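Local coordinates for protein monovalent Na+/H+ antiporter subunit G (Dietzia sp. DQ12-45-1b, PDB 7D3U) that probably takes part in sodium/proton antiport as a small membrane subunit of the Mrp complex, a bacterial sodium proton pump, at residues Gly43-Ile54 with Val70-Ser81. Numbering follows the deposited sequence.
Sequences GAAAGLGLVFVI and VAVAAILQFASS
Two antiparallel helices, both predicted to span the membrane, pack with G47 against F78 and V51 against A74. The short segment axes pass at 8.3 Å with an angle of 168°. The helices come close at G47, whose CA lies 5.0 Å from the CA of F78. V51 CG2 sits over the centre of one face of the F78 ring, a CH-pi contact 3.6 Å from the centroid. L48 CD2 reaches the ring edge at F78 CE1 (3.6 Å). With F78 replaced by an alanine, V51 CG2 and L48 CD2 would probably lose their shared partner and a gap would open beside G47. At one end S81 OG donates to G43 O (3.1 Å), approaching from above the carbonyl plane. S81 OG stands anti to its own N (chi1 178°), which turns the hydroxyl to helix 35-60. Q77 is extended beyond CG and carries its amide to helix 35-60. Its OE1 lies by V51 CG2, and its NE2 side faces the apolar L50 and I54. I54 CG2 meets V70 CG1 at 4.0 Å. Through L50 and F52, helix 35-60 also touches helix 5-28. Subunit F, another chain, packs on L50, I54 and Q77, while F18 of the cation antiporter chain packs on F78.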
ATOM      1  N   GLY E  43      12.145  27.965 -41.753  1.00 83.69           N
ATOM      2  CA  GLY E  43      13.343  28.619 -41.255  1.00 83.69           C
ATOM      3  C   GLY E  43      13.316  30.125 -41.409  1.00 83.69           C
ATOM      4  O   GLY E  43      13.906  30.847 -40.601  1.00 83.69           O
ATOM      5  N   ALA E  44      12.629  30.623 -42.434  1.00 84.70           N
ATOM      6  CA  ALA E  44      12.474  32.059 -42.615  1.00 84.70           C
ATOM      7  C   ALA E  44      11.237  32.599 -41.911  1.00 84.70           C
ATOM      8  O   ALA E  44      11.302  33.655 -41.273  1.00 84.70           O
ATOM      9  CB  ALA E  44      12.412  32.397 -44.106  1.00 84.70           C
ATOM     10  N   ALA E  45      10.108  31.892 -42.005  1.00 84.30           N
ATOM     11  CA  ALA E  45       8.862  32.415 -41.455  1.00 84.30           C
ATOM     12  C   ALA E  45       8.904  32.468 -39.933  1.00 84.30           C
ATOM     13  O   ALA E  45       8.664  33.521 -39.333  1.00 84.30           O
ATOM     14  CB  ALA E  45       7.684  31.569 -41.932  1.00 84.30           C
ATOM     15  N   ALA E  46       9.209  31.339 -39.289  1.00 83.64           N
ATOM     16  CA  ALA E  46       9.218  31.290 -37.832  1.00 83.64           C
ATOM     17  C   ALA E  46      10.228  32.251 -37.226  1.00 83.64           C
ATOM     18  O   ALA E  46      10.079  32.635 -36.062  1.00 83.64           O
ATOM     19  CB  ALA E  46       9.506  29.867 -37.354  1.00 83.64           C
ATOM     20  N   GLY E  47      11.243  32.655 -37.981  1.00 85.15           N
ATOM     21  CA  GLY E  47      12.195  33.625 -37.486  1.00 85.15           C
ATOM     22  C   GLY E  47      11.725  35.049 -37.685  1.00 85.15           C
ATOM     23  O   GLY E  47      11.617  35.812 -36.718  1.00 85.15           O
ATOM     24  N   LEU E  48      11.438  35.419 -38.937  1.00 87.18           N
ATOM     25  CA  LEU E  48      11.043  36.791 -39.235  1.00 87.18           C
ATOM     26  C   LEU E  48       9.755  37.171 -38.523  1.00 87.18           C
ATOM     27  O   LEU E  48       9.685  38.220 -37.870  1.00 87.18           O
ATOM     28  CB  LEU E  48      10.900  36.987 -40.744  1.00 87.18           C
ATOM     29  CG  LEU E  48      12.179  36.848 -41.570  1.00 87.18           C
ATOM     30  CD1 LEU E  48      11.849  36.922 -43.050  1.00 87.18           C
ATOM     31  CD2 LEU E  48      13.219  37.895 -41.205  1.00 87.18           C
ATOM     32  N   GLY E  49       8.707  36.355 -38.666  1.00 87.00           N
ATOM     33  CA  GLY E  49       7.441  36.688 -38.037  1.00 87.00           C
ATOM     34  C   GLY E  49       7.559  36.851 -36.535  1.00 87.00           C
ATOM     35  O   GLY E  49       7.001  37.786 -35.958  1.00 87.00           O
ATOM     36  N   LEU E  50       8.313  35.964 -35.885  1.00 84.60           N
ATOM     37  CA  LEU E  50       8.426  36.040 -34.434  1.00 84.60           C
ATOM     38  C   LEU E  50       9.259  37.239 -34.000  1.00 84.60           C
ATOM     39  O   LEU E  50       8.933  37.891 -33.004  1.00 84.60           O
ATOM     40  CB  LEU E  50       9.010  34.745 -33.876  1.00 84.60           C
ATOM     41  CG  LEU E  50       9.071  34.697 -32.350  1.00 84.60           C
ATOM     42  CD1 LEU E  50       7.777  35.184 -31.746  1.00 84.60           C
ATOM     43  CD2 LEU E  50       9.378  33.304 -31.852  1.00 84.60           C
ATOM     44  N   VAL E  51      10.331  37.555 -34.729  1.00 85.50           N
ATOM     45  CA  VAL E  51      11.106  38.747 -34.389  1.00 85.50           C
ATOM     46  C   VAL E  51      10.251  39.996 -34.558  1.00 85.50           C
ATOM     47  O   VAL E  51      10.299  40.920 -33.733  1.00 85.50           O
ATOM     48  CB  VAL E  51      12.387  38.812 -35.239  1.00 85.50           C
ATOM     49  CG1 VAL E  51      13.002  40.200 -35.173  1.00 85.50           C
ATOM     50  CG2 VAL E  51      13.378  37.767 -34.765  1.00 85.50           C
ATOM     51  N   PHE E  52       9.436  40.031 -35.615  1.00 87.56           N
ATOM     52  CA  PHE E  52       8.546  41.165 -35.833  1.00 87.56           C
ATOM     53  C   PHE E  52       7.542  41.297 -34.696  1.00 87.56           C
ATOM     54  O   PHE E  52       7.307  42.398 -34.186  1.00 87.56           O
ATOM     55  CB  PHE E  52       7.823  41.014 -37.169  1.00 87.56           C
ATOM     56  CG  PHE E  52       8.544  41.644 -38.320  1.00 87.56           C
ATOM     57  CD1 PHE E  52       8.595  43.018 -38.453  1.00 87.56           C
ATOM     58  CD2 PHE E  52       9.174  40.863 -39.267  1.00 87.56           C
ATOM     59  CE1 PHE E  52       9.261  43.597 -39.510  1.00 87.56           C
ATOM     60  CE2 PHE E  52       9.840  41.436 -40.324  1.00 87.56           C
ATOM     61  CZ  PHE E  52       9.884  42.804 -40.446  1.00 87.56           C
ATOM     62  N   VAL E  53       6.937  40.180 -34.288  1.00 85.35           N
ATOM     63  CA  VAL E  53       5.959  40.221 -33.204  1.00 85.35           C
ATOM     64  C   VAL E  53       6.615  40.663 -31.904  1.00 85.35           C
ATOM     65  O   VAL E  53       6.047  41.456 -31.147  1.00 85.35           O
ATOM     66  CB  VAL E  53       5.262  38.858 -33.055  1.00 85.35           C
ATOM     67  CG1 VAL E  53       4.327  38.876 -31.872  1.00 85.35           C
ATOM     68  CG2 VAL E  53       4.481  38.531 -34.308  1.00 85.35           C
ATOM     69  N   ILE E  54       7.827  40.175 -31.630  1.00 84.76           N
ATOM     70  CA  ILE E  54       8.517  40.548 -30.399  1.00 84.76           C
ATOM     71  C   ILE E  54       8.803  42.043 -30.382  1.00 84.76           C
ATOM     72  O   ILE E  54       8.527  42.736 -29.395  1.00 84.76           O
ATOM     73  CB  ILE E  54       9.808  39.725 -30.235  1.00 84.76           C
ATOM     74  CG1 ILE E  54       9.473  38.280 -29.878  1.00 84.76           C
ATOM     75  CG2 ILE E  54      10.698  40.335 -29.170  1.00 84.76           C
ATOM     76  CD1 ILE E  54       8.523  38.145 -28.730  1.00 84.76           C
ATOM     77  N   VAL E  70      15.179  41.874 -25.045  1.00 87.38           N
ATOM     78  CA  VAL E  70      14.618  41.791 -26.383  1.00 87.38           C
ATOM     79  C   VAL E  70      15.709  41.844 -27.445  1.00 87.38           C
ATOM     80  O   VAL E  70      15.632  41.140 -28.455  1.00 87.38           O
ATOM     81  CB  VAL E  70      13.571  42.904 -26.605  1.00 87.38           C
ATOM     82  CG1 VAL E  70      13.368  43.178 -28.085  1.00 87.38           C
ATOM     83  CG2 VAL E  70      12.258  42.520 -25.955  1.00 87.38           C
ATOM     84  N   ALA E  71      16.746  42.655 -27.223  1.00 86.03           N
ATOM     85  CA  ALA E  71      17.877  42.682 -28.144  1.00 86.03           C
ATOM     86  C   ALA E  71      18.577  41.333 -28.207  1.00 86.03           C
ATOM     87  O   ALA E  71      19.062  40.935 -29.271  1.00 86.03           O
ATOM     88  CB  ALA E  71      18.863  43.774 -27.735  1.00 86.03           C
ATOM     89  N   VAL E  72      18.645  40.619 -27.084  1.00 85.18           N
ATOM     90  CA  VAL E  72      19.199  39.269 -27.098  1.00 85.18           C
ATOM     91  C   VAL E  72      18.188  38.286 -27.672  1.00 85.18           C
ATOM     92  O   VAL E  72      18.551  37.365 -28.418  1.00 85.18           O
ATOM     93  CB  VAL E  72      19.642  38.870 -25.679  1.00 85.18           C
ATOM     94  CG1 VAL E  72      19.891  37.375 -25.590  1.00 85.18           C
ATOM     95  CG2 VAL E  72      20.882  39.644 -25.276  1.00 85.18           C
ATOM     96  N   ALA E  73      16.909  38.474 -27.338  1.00 85.88           N
ATOM     97  CA  ALA E  73      15.878  37.537 -27.764  1.00 85.88           C
ATOM     98  C   ALA E  73      15.736  37.514 -29.278  1.00 85.88           C
ATOM     99  O   ALA E  73      15.483  36.459 -29.862  1.00 85.88           O
ATOM    100  CB  ALA E  73      14.545  37.887 -27.108  1.00 85.88           C
ATOM    101  N   ALA E  74      15.887  38.664 -29.935  1.00 85.72           N
ATOM    102  CA  ALA E  74      15.737  38.706 -31.387  1.00 85.72           C
ATOM    103  C   ALA E  74      16.822  37.885 -32.076  1.00 85.72           C
ATOM    104  O   ALA E  74      16.538  37.069 -32.964  1.00 85.72           O
ATOM    105  CB  ALA E  74      15.763  40.155 -31.873  1.00 85.72           C
ATOM    106  N   ILE E  75      18.079  38.095 -31.679  1.00 84.61           N
ATOM    107  CA  ILE E  75      19.184  37.344 -32.267  1.00 84.61           C
ATOM    108  C   ILE E  75      19.035  35.860 -31.969  1.00 84.61           C
ATOM    109  O   ILE E  75      19.278  35.007 -32.836  1.00 84.61           O
ATOM    110  CB  ILE E  75      20.527  37.892 -31.754  1.00 84.61           C
ATOM    111  CG1 ILE E  75      20.648  39.381 -32.071  1.00 84.61           C
ATOM    112  CG2 ILE E  75      21.682  37.119 -32.363  1.00 84.61           C
ATOM    113  CD1 ILE E  75      21.903  40.018 -31.525  1.00 84.61           C
ATOM    114  N   LEU E  76      18.633  35.525 -30.740  1.00 85.34           N
ATOM    115  CA  LEU E  76      18.454  34.120 -30.395  1.00 85.34           C
ATOM    116  C   LEU E  76      17.327  33.493 -31.203  1.00 85.34           C
ATOM    117  O   LEU E  76      17.439  32.344 -31.639  1.00 85.34           O
ATOM    118  CB  LEU E  76      18.194  33.975 -28.898  1.00 85.34           C
ATOM    119  CG  LEU E  76      19.414  34.210 -28.010  1.00 85.34           C
ATOM    120  CD1 LEU E  76      19.128  33.773 -26.589  1.00 85.34           C
ATOM    121  CD2 LEU E  76      20.628  33.483 -28.562  1.00 85.34           C
ATOM    122  N   GLN E  77      16.244  34.238 -31.435  1.00 84.83           N
ATOM    123  CA  GLN E  77      15.148  33.725 -32.246  1.00 84.83           C
ATOM    124  C   GLN E  77      15.599  33.468 -33.673  1.00 84.83           C
ATOM    125  O   GLN E  77      15.269  32.433 -34.257  1.00 84.83           O
ATOM    126  CB  GLN E  77      13.977  34.705 -32.234  1.00 84.83           C
ATOM    127  CG  GLN E  77      13.307  34.843 -30.889  1.00 84.83           C
ATOM    128  CD  GLN E  77      12.201  35.874 -30.899  1.00 84.83           C
ATOM    129  OE1 GLN E  77      12.201  36.793 -31.710  1.00 84.83           O
ATOM    130  NE2 GLN E  77      11.249  35.728 -29.994  1.00 84.83           N
ATOM    131  N   PHE E  78      16.357  34.401 -34.250  1.00 85.95           N
ATOM    132  CA  PHE E  78      16.847  34.207 -35.611  1.00 85.95           C
ATOM    133  C   PHE E  78      17.727  32.966 -35.701  1.00 85.95           C
ATOM    134  O   PHE E  78      17.487  32.072 -36.528  1.00 85.95           O
ATOM    135  CB  PHE E  78      17.611  35.446 -36.075  1.00 85.95           C
ATOM    136  CG  PHE E  78      16.740  36.495 -36.694  1.00 85.95           C
ATOM    137  CD1 PHE E  78      15.806  36.155 -37.654  1.00 85.95           C
ATOM    138  CD2 PHE E  78      16.850  37.821 -36.315  1.00 85.95           C
ATOM    139  CE1 PHE E  78      15.001  37.115 -38.226  1.00 85.95           C
ATOM    140  CE2 PHE E  78      16.046  38.785 -36.885  1.00 85.95           C
ATOM    141  CZ  PHE E  78      15.120  38.431 -37.841  1.00 85.95           C
ATOM    142  N   ALA E  79      18.747  32.888 -34.842  1.00 84.74           N
ATOM    143  CA  ALA E  79      19.669  31.759 -34.894  1.00 84.74           C
ATOM    144  C   ALA E  79      18.957  30.441 -34.622  1.00 84.74           C
ATOM    145  O   ALA E  79      19.260  29.422 -35.255  1.00 84.74           O
ATOM    146  CB  ALA E  79      20.808  31.970 -33.896  1.00 84.74           C
ATOM    147  N   SER E  80      17.986  30.440 -33.705  1.00 82.48           N
ATOM    148  CA  SER E  80      17.308  29.199 -33.357  1.00 82.48           C
ATOM    149  C   SER E  80      16.360  28.756 -34.460  1.00 82.48           C
ATOM    150  O   SER E  80      16.291  27.567 -34.778  1.00 82.48           O
ATOM    151  CB  SER E  80      16.564  29.364 -32.033  1.00 82.48           C
ATOM    152  OG  SER E  80      15.327  30.023 -32.221  1.00 82.48           O
ATOM    153  N   SER E  81      15.629  29.692 -35.066  1.00 82.43           N
ATOM    154  CA  SER E  81      14.763  29.330 -36.177  1.00 82.43           C
ATOM    155  C   SER E  81      15.558  28.885 -37.392  1.00 82.43           C
ATOM    156  O   SER E  81      15.033  28.137 -38.221  1.00 82.43           O
ATOM    157  CB  SER E  81      13.860  30.501 -36.558  1.00 82.43           C
ATOM    158  OG  SER E  81      13.048  30.168 -37.668  1.00 82.43           O
TER